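Local coordinates for sulfate transporter 4.1, chloroplastic (Arabidopsis thaliana, PDB 7LHV), which carries sulfate across the membrane together with protons, as a member of the SLC26/SulP family, and may help regulate sulfate assimilation, at residues I175-L180 with F327-T332; G312-G317 with F421-F426; A497-A502 with I533-Y538; G527-R532 with D567-V572. One frame throughout, in Å; residues are numbered along the deposited sequence.

Contact 1 of 4, residues I175-L180 with F327-T332; sequences IELAIL and FDHAKT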
loop_
_atom_site.group_PDB
_atom_site.type_symbol
_atom_site.label_atom_id
_atom_site.label_comp_id
_atom_site.label_asym_id
_atom_site.label_seq_id
_atom_site.Cartn_x
_atom_site.Cartn_y
_atom_site.Cartn_z
ATOM N N ILE A 175 -27.910 -1.622 21.103
ATOM C CA ILE A 175 -27.197 -2.447 22.074
ATOM C C ILE A 175 -26.678 -3.720 21.416
ATOM O O ILE A 175 -25.509 -4.095 21.575
ATOM C CB ILE A 175 -28.112 -2.761 23.268
ATOM C CG1 ILE A 175 -28.376 -1.490 24.076
ATOM C CG2 ILE A 175 -27.509 -3.851 24.127
ATOM C CD1 ILE A 175 -29.621 -1.558 24.921
ATOM N N GLU A 176 -27.549 -4.410 20.673
ATOM C CA GLU A 176 -27.138 -5.642 20.011
ATOM C C GLU A 176 -26.062 -5.372 18.970
ATOM O O GLU A 176 -25.126 -6.162 18.815
ATOM C CB GLU A 176 -28.345 -6.326 19.371
ATOM C CG GLU A 176 -29.416 -6.742 20.361
ATOM C CD GLU A 176 -30.577 -7.450 19.694
ATOM O OE1 GLU A 176 -30.526 -7.642 18.462
ATOM O OE2 GLU A 176 -31.537 -7.818 20.402
ATOM N N LEU A 177 -26.179 -4.258 18.247
ATOM C CA LEU A 177 -25.163 -3.908 17.264
ATOM C C LEU A 177 -23.824 -3.624 17.928
ATOM O O LEU A 177 -22.777 -4.029 17.416
ATOM C CB LEU A 177 -25.625 -2.711 16.438
ATOM C CG LEU A 177 -26.583 -3.029 15.291
ATOM C CD1 LEU A 177 -27.143 -1.750 14.701
ATOM C CD2 LEU A 177 -25.873 -3.843 14.231
ATOM N N ALA A 178 -23.833 -2.932 19.069
ATOM C CA ALA A 178 -22.583 -2.660 19.776
ATOM C C ALA A 178 -21.944 -3.943 20.293
ATOM O O ALA A 178 -20.721 -4.118 20.202
ATOM C CB ALA A 178 -22.831 -1.684 20.923
ATOM N N ILE A 179 -22.751 -4.855 20.838
ATOM C CA ILE A 179 -22.212 -6.117 21.339
ATOM C C ILE A 179 -21.647 -6.955 20.195
ATOM O O ILE A 179 -20.566 -7.555 20.314
ATOM C CB ILE A 179 -23.293 -6.875 22.127
ATOM C CG1 ILE A 179 -23.677 -6.086 23.378
ATOM C CG2 ILE A 179 -22.807 -8.253 22.507
ATOM C CD1 ILE A 179 -24.954 -6.557 24.020
ATOM N N LEU A 180 -22.360 -7.010 19.069
ATOM C CA LEU A 180 -21.847 -7.726 17.907
ATOM C C LEU A 180 -20.572 -7.085 17.383
ATOM O O LEU A 180 -19.651 -7.783 16.943
ATOM C CB LEU A 180 -22.910 -7.776 16.811
ATOM C CG LEU A 180 -22.459 -8.372 15.478
ATOM C CD1 LEU A 180 -22.271 -9.871 15.596
ATOM C CD2 LEU A 180 -23.448 -8.032 14.387
ATOM N N PHE A 327 -26.656 -11.176 14.049
ATOM C CA PHE A 327 -25.616 -11.495 13.076
ATOM C C PHE A 327 -25.975 -11.026 11.671
ATOM O O PHE A 327 -25.090 -10.951 10.812
ATOM C CB PHE A 327 -25.350 -13.000 13.071
ATOM C CG PHE A 327 -24.334 -13.437 14.080
ATOM C CD1 PHE A 327 -22.983 -13.380 13.789
ATOM C CD2 PHE A 327 -24.726 -13.905 15.320
ATOM C CE1 PHE A 327 -22.045 -13.782 14.715
ATOM C CE2 PHE A 327 -23.793 -14.311 16.251
ATOM C CZ PHE A 327 -22.450 -14.249 15.948
ATOM N N ASP A 328 -27.249 -10.706 11.424
ATOM C CA ASP A 328 -27.688 -10.322 10.087
ATOM C C ASP A 328 -27.010 -9.044 9.611
ATOM O O ASP A 328 -26.824 -8.854 8.403
ATOM C CB ASP A 328 -29.207 -10.154 10.069
ATOM C CG ASP A 328 -29.940 -11.473 10.239
ATOM O OD1 ASP A 328 -29.387 -12.517 9.829
ATOM O OD2 ASP A 328 -31.067 -11.463 10.782
ATOM N N HIS A 329 -26.634 -8.162 10.534
ATOM C CA HIS A 329 -25.930 -6.934 10.194
ATOM C C HIS A 329 -24.421 -7.091 10.245
ATOM O O HIS A 329 -23.703 -6.109 10.038
ATOM C CB HIS A 329 -26.348 -5.800 11.135
ATOM C CG HIS A 329 -27.800 -5.448 11.061
ATOM N ND1 HIS A 329 -28.291 -4.482 10.212
ATOM C CD2 HIS A 329 -28.864 -5.922 11.748
ATOM C CE1 HIS A 329 -29.599 -4.382 10.370
ATOM N NE2 HIS A 329 -29.970 -5.245 11.298
ATOM N N ALA A 330 -23.927 -8.302 10.510
ATOM C CA ALA A 330 -22.498 -8.486 10.733
ATOM C C ALA A 330 -21.680 -8.014 9.541
ATOM O O ALA A 330 -20.641 -7.372 9.719
ATOM C CB ALA A 330 -22.200 -9.951 11.044
ATOM N N LYS A 331 -22.131 -8.307 8.318
ATOM C CA LYS A 331 -21.371 -7.899 7.139
ATOM C C LYS A 331 -21.276 -6.384 7.019
ATOM O O LYS A 331 -20.315 -5.865 6.440
ATOM C CB LYS A 331 -21.985 -8.497 5.874
ATOM C CG LYS A 331 -21.919 -10.014 5.813
ATOM C CD LYS A 331 -22.621 -10.563 4.581
ATOM C CE LYS A 331 -22.634 -12.085 4.575
ATOM N NZ LYS A 331 -23.370 -12.632 3.399
ATOM N N THR A 332 -22.255 -5.659 7.555
ATOM C CA THR A 332 -22.186 -4.204 7.534
ATOM C C THR A 332 -21.120 -3.684 8.491
ATOM O O THR A 332 -20.622 -2.566 8.316
ATOM C CB THR A 332 -23.556 -3.625 7.889
ATOM O OG1 THR A 332 -24.554 -4.263 7.084
ATOM C CG2 THR A 332 -23.601 -2.127 7.632
#
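One face of the Phe327 ring carries Leu180 CD1, while the imidazole of His329 is met obliquely by Leu177 CD2. The setting is the transmembrane domain of an SLC26 transporter: helix 173-194 lies against the 3-10 turn 327-329 and the first residues of helix 330-358. The phenyl contact is a CH-pi interaction, with CD1 of Leu180 4.2 Å from the Phe327 ring centroid and 19° off the ring normal, displaced toward the rim carbons CD1 and CE1. With CG anti to the backbone N (chi1 174°), the branch point of Leu180 is set toward the turn, and its other methyl, CD2, lies 3.8 Å from Ala330 CA. An alanine here, lacking both methyls, would probably leave the ring face of Phe327 without this partner and open a gap beside Ala330. No hydrogen bond crosses between the segments themselves, but Glu176 OE1 bonds to Ser326 OG just before the turn. Leu163 and Ile166 of helix 153-166 also pack on Leu177, and Leu333 touches Leu177 and Leu180. Leu177 CD2 comes nearest to His329 at CB, 3.7 Å away, with the ring atom CG next at 4.0 Å.

Contact 2 of 4, residues G312-G317 with F421-F426; sequences GEIPQG and FLTPMF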
loop_
_atom_site.group_PDB
_atom_site.type_symbol
_atom_site.label_atom_id
_atom_site.label_comp_id
_atom_site.label_asym_id
_atom_site.label_seq_id
_atom_site.Cartn_x
_atom_site.Cartn_y
_atom_site.Cartn_z
ATOM N N GLY A 312 -31.632 9.062 34.469
ATOM C CA GLY A 312 -32.772 8.188 34.637
ATOM C C GLY A 312 -32.411 6.892 35.336
ATOM O O GLY A 312 -31.293 6.685 35.812
ATOM N N GLU A 313 -33.399 6.000 35.392
ATOM C CA GLU A 313 -33.219 4.720 36.064
ATOM C C GLU A 313 -32.151 3.890 35.364
ATOM O O GLU A 313 -32.101 3.827 34.133
ATOM C CB GLU A 313 -34.540 3.953 36.107
ATOM C CG GLU A 313 -35.607 4.595 36.979
ATOM C CD GLU A 313 -36.359 5.703 36.266
ATOM O OE1 GLU A 313 -36.092 5.931 35.067
ATOM O OE2 GLU A 313 -37.218 6.346 36.904
ATOM N N ILE A 314 -31.294 3.256 36.158
ATOM C CA ILE A 314 -30.202 2.432 35.661
ATOM C C ILE A 314 -30.401 1.023 36.205
ATOM O O ILE A 314 -30.602 0.862 37.410
ATOM C CB ILE A 314 -28.820 2.976 36.070
ATOM C CG1 ILE A 314 -28.382 4.079 35.106
ATOM C CG2 ILE A 314 -27.786 1.868 36.106
ATOM C CD1 ILE A 314 -27.109 4.776 35.515
ATOM N N PRO A 315 -30.376 -0.010 35.365
ATOM C CA PRO A 315 -30.579 -1.374 35.867
ATOM C C PRO A 315 -29.477 -1.789 36.832
ATOM O O PRO A 315 -28.315 -1.405 36.690
ATOM C CB PRO A 315 -30.560 -2.228 34.595
ATOM C CG PRO A 315 -29.813 -1.408 33.599
ATOM C CD PRO A 315 -30.149 0.016 33.910
ATOM N N GLN A 316 -29.858 -2.594 37.819
ATOM C CA GLN A 316 -28.963 -3.032 38.876
ATOM C C GLN A 316 -28.628 -4.506 38.702
ATOM O O GLN A 316 -29.515 -5.327 38.451
ATOM C CB GLN A 316 -29.588 -2.809 40.254
ATOM C CG GLN A 316 -28.705 -3.238 41.411
ATOM C CD GLN A 316 -29.378 -3.057 42.755
ATOM O OE1 GLN A 316 -30.251 -2.205 42.915
ATOM N NE2 GLN A 316 -28.973 -3.859 43.731
ATOM N N GLY A 317 -27.348 -4.838 38.839
ATOM C CA GLY A 317 -26.928 -6.222 38.776
ATOM C C GLY A 317 -25.872 -6.493 37.728
ATOM O O GLY A 317 -25.712 -5.719 36.779
ATOM N N PHE A 421 -24.098 -2.067 43.994
ATOM C CA PHE A 421 -24.492 -1.206 45.102
ATOM C C PHE A 421 -24.703 0.254 44.721
ATOM O O PHE A 421 -25.497 0.951 45.361
ATOM C CB PHE A 421 -23.454 -1.297 46.222
ATOM C CG PHE A 421 -23.172 -2.700 46.673
ATOM C CD1 PHE A 421 -24.162 -3.457 47.276
ATOM C CD2 PHE A 421 -21.921 -3.262 46.496
ATOM C CE1 PHE A 421 -23.909 -4.748 47.691
ATOM C CE2 PHE A 421 -21.662 -4.554 46.910
ATOM C CZ PHE A 421 -22.658 -5.297 47.508
ATOM N N LEU A 422 -24.009 0.731 43.691
ATOM C CA LEU A 422 -24.011 2.154 43.384
ATOM C C LEU A 422 -24.975 2.542 42.273
ATOM O O LEU A 422 -25.169 3.738 42.038
ATOM C CB LEU A 422 -22.598 2.612 43.011
ATOM C CG LEU A 422 -21.565 2.640 44.138
ATOM C CD1 LEU A 422 -20.455 3.620 43.812
ATOM C CD2 LEU A 422 -22.219 2.994 45.463
ATOM N N THR A 423 -25.584 1.574 41.589
ATOM C CA THR A 423 -26.535 1.907 40.532
ATOM C C THR A 423 -27.754 2.692 41.013
ATOM O O THR A 423 -28.177 3.608 40.287
ATOM C CB THR A 423 -26.953 0.636 39.781
ATOM O OG1 THR A 423 -27.597 -0.277 40.676
ATOM C CG2 THR A 423 -25.741 -0.034 39.160
ATOM N N PRO A 424 -28.377 2.400 42.166
ATOM C CA PRO A 424 -29.533 3.218 42.572
ATOM C C PRO A 424 -29.201 4.689 42.757
ATOM O O PRO A 424 -30.056 5.544 42.492
ATOM C CB PRO A 424 -29.976 2.571 43.892
ATOM C CG PRO A 424 -29.414 1.203 43.853
ATOM C CD PRO A 424 -28.102 1.355 43.168
ATOM N N MET A 425 -27.989 5.011 43.204
ATOM C CA MET A 425 -27.593 6.398 43.399
ATOM C C MET A 425 -27.143 7.075 42.114
ATOM O O MET A 425 -26.920 8.289 42.120
ATOM C CB MET A 425 -26.474 6.484 44.438
ATOM C CG MET A 425 -26.858 5.955 45.810
ATOM S SD MET A 425 -27.722 7.180 46.812
ATOM C CE MET A 425 -29.251 6.316 47.166
ATOM N N PHE A 426 -26.999 6.327 41.019
ATOM C CA PHE A 426 -26.520 6.908 39.773
ATOM C C PHE A 426 -27.604 7.646 39.002
ATOM O O PHE A 426 -27.277 8.424 38.103
ATOM C CB PHE A 426 -25.919 5.820 38.883
ATOM C CG PHE A 426 -24.555 5.374 39.311
ATOM C CD1 PHE A 426 -23.808 6.138 40.190
ATOM C CD2 PHE A 426 -24.020 4.190 38.839
ATOM C CE1 PHE A 426 -22.554 5.730 40.588
ATOM C CE2 PHE A 426 -22.767 3.777 39.234
ATOM C CZ PHE A 426 -22.032 4.548 40.108
#
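Thr423 OG1 lies against the aliphatic base of the Gln316 side chain, 3.2 Å from Gln316 CG and equally near its CB. Both neighbours are carbons, so the pairing counts as van der Waals contact, and no hydrogen bond links the two segments. The two side chains cross at about a right angle. Gln316 is fully extended, with CG anti to the backbone N (chi1 -180°), and its far end passes on to Pro424, where OE1 lies 3.6 Å from CG of the proline ring. Thr423 holds OG1 between its own N and carbonyl carbon (chi1 61°), which leaves CG2 to face the loop backbone, 3.8 Å from Pro315 O. The loop between helices 284-300 and 330-358 runs across the C-terminal end of transmembrane helix 406-426, with Thr423 as the buried residue at the centre. The helix is kinked here: Pro424 has no N-H to give and Met425 N makes only a weak bond, to Leu422 O, while Phe426 N reaches Thr423 O at 3.1 Å. Further along, Ile314 supplies the apolar part. Its CG2 comes within 4.0 Å of Thr423 CB, and its CD1 within 3.7 Å of Phe426 CB. The Phe426 ring itself leads away from the loop and packs on Val110 and Met114 of helix 91-119 and Leu128 of helix 125-141. Ile125 of the latter helix also touches Ile314 and Pro315, while at the other end of the loop segment Gly317 makes a backbone hydrogen bond with Leu419.

Contact 3 of 4, residues A497-A502 with I533-Y538; sequences ANPHIA and IDSPIY
His500 and Asp534 are joined twice, by backbone and by side chain, at the point where strand 501-504, outermost in this chain's part of the STAS sheet, runs antiparallel to strand 527-533. The close part of the contact begins with Ile501 and Ile533, a non-hydrogen-bonded pair with CA atoms 4.8 Å apart, whose CG1 atoms meet at 4.2 Å on the face where Arg548 of helix 542-560 touches Ile501. Next along, Asp534 N donates to His500 O at 3.0 Å, nearly along the C=O axis (166°). From there the chains diverge: Pro499 and Ser535 have their CA atoms 6.5 Å apart, and what remains is the hydroxyl of Ser535 against Pro499 CB, a polar atom on a carbon, with no hydrogen bond between these two residues. Pro499 is also touched by Asn541 and by Tyr544 of helix 542-560. On the exposed flank stands the imidazole, where Thr580 of the second subunit packs on His500. Its ND1 donates to Asp534 OD2 at 2.9 Å, and the ring and carboxylate planes are 18° apart, the two side chains lying side by side. Asp534 also forms a salt bridge through OD1 to Arg532 NE, which would tend to keep the carboxylate charged. An alanine here would probably leave His500 ND1 and Arg532 NE without the carboxylate they share, and the imidazole freer to turn. The histidine bond uses the anti lone pair of Asp534 OD2, and that oxygen sits 17° out of the His500 ring plane.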
loop_
_atom_site.group_PDB
_atom_site.type_symbol
_atom_site.label_atom_id
_atom_site.label_comp_id
_atom_site.label_asym_id
_atom_site.label_seq_id
_atom_site.Cartn_x
_atom_site.Cartn_y
_atom_site.Cartn_z
ATOM N N ALA A 497 10.227 3.157 -4.098
ATOM C CA ALA A 497 10.446 3.250 -5.533
ATOM C C ALA A 497 11.556 4.215 -5.921
ATOM O O ALA A 497 11.830 4.364 -7.115
ATOM C CB ALA A 497 9.149 3.665 -6.232
ATOM N N ASN A 498 12.200 4.877 -4.965
ATOM C CA ASN A 498 13.290 5.811 -5.254
ATOM C C ASN A 498 14.489 5.492 -4.373
ATOM O O ASN A 498 14.836 6.263 -3.472
ATOM C CB ASN A 498 12.837 7.257 -5.055
ATOM C CG ASN A 498 11.778 7.676 -6.047
ATOM O OD1 ASN A 498 11.798 7.269 -7.206
ATOM N ND2 ASN A 498 10.842 8.499 -5.596
ATOM N N PRO A 499 15.153 4.364 -4.612
ATOM C CA PRO A 499 16.338 4.030 -3.821
ATOM C C PRO A 499 17.508 4.939 -4.160
ATOM O O PRO A 499 17.593 5.522 -5.242
ATOM C CB PRO A 499 16.630 2.582 -4.217
ATOM C CG PRO A 499 16.106 2.478 -5.593
ATOM C CD PRO A 499 14.879 3.342 -5.635
ATOM N N HIS A 500 18.421 5.056 -3.203
ATOM C CA HIS A 500 19.606 5.878 -3.387
ATOM C C HIS A 500 20.666 5.093 -4.143
ATOM O O HIS A 500 20.977 3.952 -3.790
ATOM C CB HIS A 500 20.151 6.346 -2.040
ATOM C CG HIS A 500 21.263 7.341 -2.151
ATOM N ND1 HIS A 500 22.565 7.044 -1.813
ATOM C CD2 HIS A 500 21.265 8.632 -2.562
ATOM C CE1 HIS A 500 23.323 8.107 -2.011
ATOM N NE2 HIS A 500 22.560 9.084 -2.465
ATOM N N ILE A 501 21.211 5.701 -5.192
ATOM C CA ILE A 501 22.255 5.101 -6.010
ATOM C C ILE A 501 23.441 6.055 -6.028
ATOM O O ILE A 501 23.282 7.242 -6.330
ATOM C CB ILE A 501 21.755 4.807 -7.435
ATOM C CG1 ILE A 501 20.834 3.588 -7.428
ATOM C CG2 ILE A 501 22.919 4.600 -8.377
ATOM C CD1 ILE A 501 20.185 3.310 -8.755
ATOM N N ALA A 502 24.622 5.538 -5.710
ATOM C CA ALA A 502 25.807 6.358 -5.521
ATOM C C ALA A 502 26.826 6.096 -6.621
ATOM O O ALA A 502 27.124 4.943 -6.943
ATOM C CB ALA A 502 26.447 6.090 -4.158
ATOM N N ILE A 533 24.282 0.405 -5.475
ATOM C CA ILE A 533 22.865 0.468 -5.148
ATOM C C ILE A 533 22.737 0.322 -3.637
ATOM O O ILE A 533 22.903 -0.772 -3.097
ATOM C CB ILE A 533 22.065 -0.612 -5.883
ATOM C CG1 ILE A 533 22.169 -0.419 -7.396
ATOM C CG2 ILE A 533 20.614 -0.588 -5.442
ATOM C CD1 ILE A 533 23.131 -1.367 -8.068
ATOM N N ASP A 534 22.432 1.423 -2.955
ATOM C CA ASP A 534 22.389 1.423 -1.499
ATOM C C ASP A 534 21.066 0.884 -0.972
ATOM O O ASP A 534 20.425 1.527 -0.135
ATOM C CB ASP A 534 22.620 2.836 -0.961
ATOM C CG ASP A 534 23.987 3.378 -1.310
ATOM O OD1 ASP A 534 24.969 2.612 -1.231
ATOM O OD2 ASP A 534 24.086 4.572 -1.661
ATOM N N SER A 535 20.662 -0.300 -1.433
ATOM C CA SER A 535 19.410 -0.916 -1.015
ATOM C C SER A 535 19.285 -2.312 -1.607
ATOM O O SER A 535 19.903 -2.604 -2.638
ATOM C CB SER A 535 18.214 -0.069 -1.446
ATOM O OG SER A 535 18.306 0.268 -2.818
ATOM N N PRO A 536 18.511 -3.203 -0.991
ATOM C CA PRO A 536 18.175 -4.461 -1.660
ATOM C C PRO A 536 17.336 -4.199 -2.899
ATOM O O PRO A 536 16.528 -3.269 -2.943
ATOM C CB PRO A 536 17.382 -5.229 -0.598
ATOM C CG PRO A 536 16.875 -4.184 0.320
ATOM C CD PRO A 536 17.924 -3.125 0.355
ATOM N N ILE A 537 17.529 -5.035 -3.912
ATOM C CA ILE A 537 16.834 -4.896 -5.184
ATOM C C ILE A 537 15.687 -5.895 -5.216
ATOM O O ILE A 537 15.898 -7.101 -5.052
ATOM C CB ILE A 537 17.783 -5.107 -6.372
ATOM C CG1 ILE A 537 19.057 -4.285 -6.192
ATOM C CG2 ILE A 537 17.100 -4.728 -7.663
ATOM C CD1 ILE A 537 20.062 -4.478 -7.298
ATOM N N TYR A 538 14.475 -5.395 -5.427
ATOM C CA TYR A 538 13.298 -6.244 -5.538
ATOM C C TYR A 538 12.321 -5.568 -6.492
ATOM O O TYR A 538 12.652 -4.566 -7.132
ATOM C CB TYR A 538 12.705 -6.543 -4.153
ATOM C CG TYR A 538 12.133 -5.357 -3.410
ATOM C CD1 TYR A 538 12.940 -4.307 -3.007
ATOM C CD2 TYR A 538 10.789 -5.306 -3.081
ATOM C CE1 TYR A 538 12.425 -3.231 -2.325
ATOM C CE2 TYR A 538 10.264 -4.237 -2.395
ATOM C CZ TYR A 538 11.086 -3.201 -2.021
ATOM O OH TYR A 538 10.571 -2.128 -1.336
#

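Contact 4 of 4, residues G527-R532 with D567-V572; sequences GIVIVR and DRINFV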
loop_
_atom_site.group_PDB
_atom_site.type_symbol
_atom_site.label_atom_id
_atom_site.label_comp_id
_atom_site.label_asym_id
_atom_site.label_seq_id
_atom_site.Cartn_x
_atom_site.Cartn_y
_atom_site.Cartn_z
ATOM N N GLY A 527 36.089 6.813 -18.635
ATOM C CA GLY A 527 35.567 5.640 -19.290
ATOM C C GLY A 527 34.890 4.645 -18.373
ATOM O O GLY A 527 34.101 3.828 -18.854
ATOM N N ILE A 528 35.151 4.706 -17.071
ATOM C CA ILE A 528 34.619 3.748 -16.111
ATOM C C ILE A 528 33.675 4.475 -15.168
ATOM O O ILE A 528 34.001 5.558 -14.670
ATOM C CB ILE A 528 35.738 3.048 -15.320
ATOM C CG1 ILE A 528 36.687 2.319 -16.266
ATOM C CG2 ILE A 528 35.156 2.080 -14.308
ATOM C CD1 ILE A 528 37.823 1.635 -15.560
ATOM N N VAL A 529 32.505 3.886 -14.936
ATOM C CA VAL A 529 31.539 4.384 -13.968
ATOM C C VAL A 529 31.287 3.287 -12.945
ATOM O O VAL A 529 30.948 2.158 -13.312
ATOM C CB VAL A 529 30.225 4.814 -14.643
ATOM C CG1 VAL A 529 29.116 4.915 -13.621
ATOM C CG2 VAL A 529 30.411 6.144 -15.340
ATOM N N ILE A 530 31.456 3.619 -11.668
ATOM C CA ILE A 530 31.236 2.687 -10.568
ATOM C C ILE A 530 29.952 3.094 -9.864
ATOM O O ILE A 530 29.844 4.215 -9.354
ATOM C CB ILE A 530 32.421 2.669 -9.594
ATOM C CG1 ILE A 530 33.734 2.579 -10.369
ATOM C CG2 ILE A 530 32.290 1.512 -8.625
ATOM C CD1 ILE A 530 34.943 2.984 -9.570
ATOM N N VAL A 531 28.984 2.183 -9.825
ATOM C CA VAL A 531 27.651 2.456 -9.303
ATOM C C VAL A 531 27.377 1.507 -8.147
ATOM O O VAL A 531 27.597 0.298 -8.266
ATOM C CB VAL A 531 26.579 2.310 -10.398
ATOM C CG1 VAL A 531 25.197 2.262 -9.786
ATOM C CG2 VAL A 531 26.680 3.457 -11.378
ATOM N N ARG A 532 26.896 2.053 -7.034
ATOM C CA ARG A 532 26.509 1.271 -5.869
ATOM C C ARG A 532 25.032 1.495 -5.592
ATOM O O ARG A 532 24.583 2.642 -5.490
ATOM C CB ARG A 532 27.336 1.660 -4.646
ATOM C CG ARG A 532 27.119 0.816 -3.420
ATOM C CD ARG A 532 27.841 1.422 -2.233
ATOM N NE ARG A 532 27.257 2.703 -1.854
ATOM C CZ ARG A 532 27.939 3.707 -1.319
ATOM N NH1 ARG A 532 29.234 3.610 -1.074
ATOM N NH2 ARG A 532 27.301 4.836 -1.024
ATOM N N ASP A 567 33.369 8.587 -26.879
ATOM C CA ASP A 567 32.746 7.503 -26.123
ATOM C C ASP A 567 33.473 7.405 -24.789
ATOM O O ASP A 567 34.620 6.949 -24.745
ATOM C CB ASP A 567 32.815 6.186 -26.889
ATOM C CG ASP A 567 31.879 5.133 -26.326
ATOM O OD1 ASP A 567 31.209 5.413 -25.313
ATOM O OD2 ASP A 567 31.816 4.024 -26.896
ATOM N N ARG A 568 32.814 7.832 -23.712
ATOM C CA ARG A 568 33.430 7.868 -22.393
ATOM C C ARG A 568 32.755 6.928 -21.400
ATOM O O ARG A 568 32.922 7.094 -20.190
ATOM C CB ARG A 568 33.436 9.296 -21.849
ATOM C CG ARG A 568 34.371 10.237 -22.588
ATOM C CD ARG A 568 34.357 11.622 -21.965
ATOM N NE ARG A 568 35.278 12.532 -22.634
ATOM C CZ ARG A 568 35.444 13.806 -22.302
ATOM N NH1 ARG A 568 34.760 14.355 -21.312
ATOM N NH2 ARG A 568 36.319 14.544 -22.979
ATOM N N ILE A 569 31.993 5.949 -21.883
ATOM C CA ILE A 569 31.396 4.916 -21.041
ATOM C C ILE A 569 31.711 3.579 -21.701
ATOM O O ILE A 569 31.011 3.160 -22.629
ATOM C CB ILE A 569 29.886 5.095 -20.858
ATOM C CG1 ILE A 569 29.563 6.450 -20.229
ATOM C CG2 ILE A 569 29.328 3.989 -19.981
ATOM C CD1 ILE A 569 30.155 6.640 -18.860
ATOM N N ASN A 570 32.761 2.906 -21.231
ATOM C CA ASN A 570 33.129 1.592 -21.732
ATOM C C ASN A 570 32.842 0.472 -20.749
ATOM O O ASN A 570 32.510 -0.634 -21.176
ATOM C CB ASN A 570 34.621 1.558 -22.090
ATOM C CG ASN A 570 34.987 2.564 -23.158
ATOM O OD1 ASN A 570 34.669 2.384 -24.331
ATOM N ND2 ASN A 570 35.670 3.628 -22.757
ATOM N N PHE A 571 32.961 0.732 -19.449
ATOM C CA PHE A 571 32.697 -0.258 -18.416
ATOM C C PHE A 571 31.785 0.345 -17.360
ATOM O O PHE A 571 31.932 1.515 -17.000
ATOM C CB PHE A 571 33.991 -0.749 -17.760
ATOM C CG PHE A 571 35.071 -1.110 -18.737
ATOM C CD1 PHE A 571 35.169 -2.397 -19.231
ATOM C CD2 PHE A 571 35.992 -0.167 -19.156
ATOM C CE1 PHE A 571 36.162 -2.734 -20.127
ATOM C CE2 PHE A 571 36.985 -0.499 -20.051
ATOM C CZ PHE A 571 37.070 -1.784 -20.537
ATOM N N VAL A 572 30.843 -0.457 -16.872
ATOM C CA VAL A 572 29.974 -0.074 -15.767
ATOM C C VAL A 572 30.092 -1.144 -14.695
ATOM O O VAL A 572 29.806 -2.317 -14.953
ATOM C CB VAL A 572 28.510 0.090 -16.206
ATOM C CG1 VAL A 572 27.611 0.203 -14.991
ATOM C CG2 VAL A 572 28.359 1.312 -17.089
#
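Gly527 O is the main acceptor between these two strands, taking Asn570 N at 2.9 Å with an N-H...O angle of 166° and, weakly, Phe571 N at 3.4 Å. Gly527 itself has a positive phi, at which a side chain would collide with the preceding carbonyl oxygen. Two successive N-H groups on one carbonyl, together with the helix-like backbone of Asn570 (phi -108°, psi -33°), are consistent with a beta bulge at the start of strand 569-575. Beyond it the parallel ladder becomes regular: Val529 N donates to Phe571 O at 3.2 Å, and Val572 CA approaches Val529 O at 3.5 Å in a CA-H...O contact. Ile528 pairs with Phe571 and Val529 with Val572, and the bonds continue past the segment from Val529 and Val531 to Ile573. The strands are the two arms of a beta-alpha-beta unit of the STAS domain, connected through helix 542-560. Outward from the backbone, the two faces of the sheet are packed separately. On the face of Ile528 and Phe571, Ile528 CG1 meets ring atom CD2 of Phe571 obliquely at 3.9 Å, and Cys642 of helix 635-643 touches both residues. On the face of Val529, its CG2 lies 3.6 Å from Ile569 CD1, while Tyr552 and Val556 of helix 542-560 pack on Val529 and Ile569 respectively. Main-chain polar bonds fix the register of the two strands, while branched aliphatic and aromatic groups bind the sheet to a helix on each side.

Overall arrangement
From the N terminus, contact 1 opens on helix 173-194 and closes at 327-332, joining that helix to the start of helix 330-358. Contact 2 opens at 312-317, before that closure, and ends at 421-426, so the two loops cross; it joins the loop before helix 330-358 to the end of helix 406-426. Their nearest atoms are about 9 Å apart. The chain then passes along helix 477-496 to the far side of its centre. There contact 3 opens at 497-502, and contact 4 opens at 527-532, directly before 533-538 closes contact 3, so these also cross, contact 4 closing last at 567-572. They share a sheet: Ala502 O and Arg532 N are 2.9 Å apart. Contacts 2 and 4 are most distant, with centres 82 Å apart.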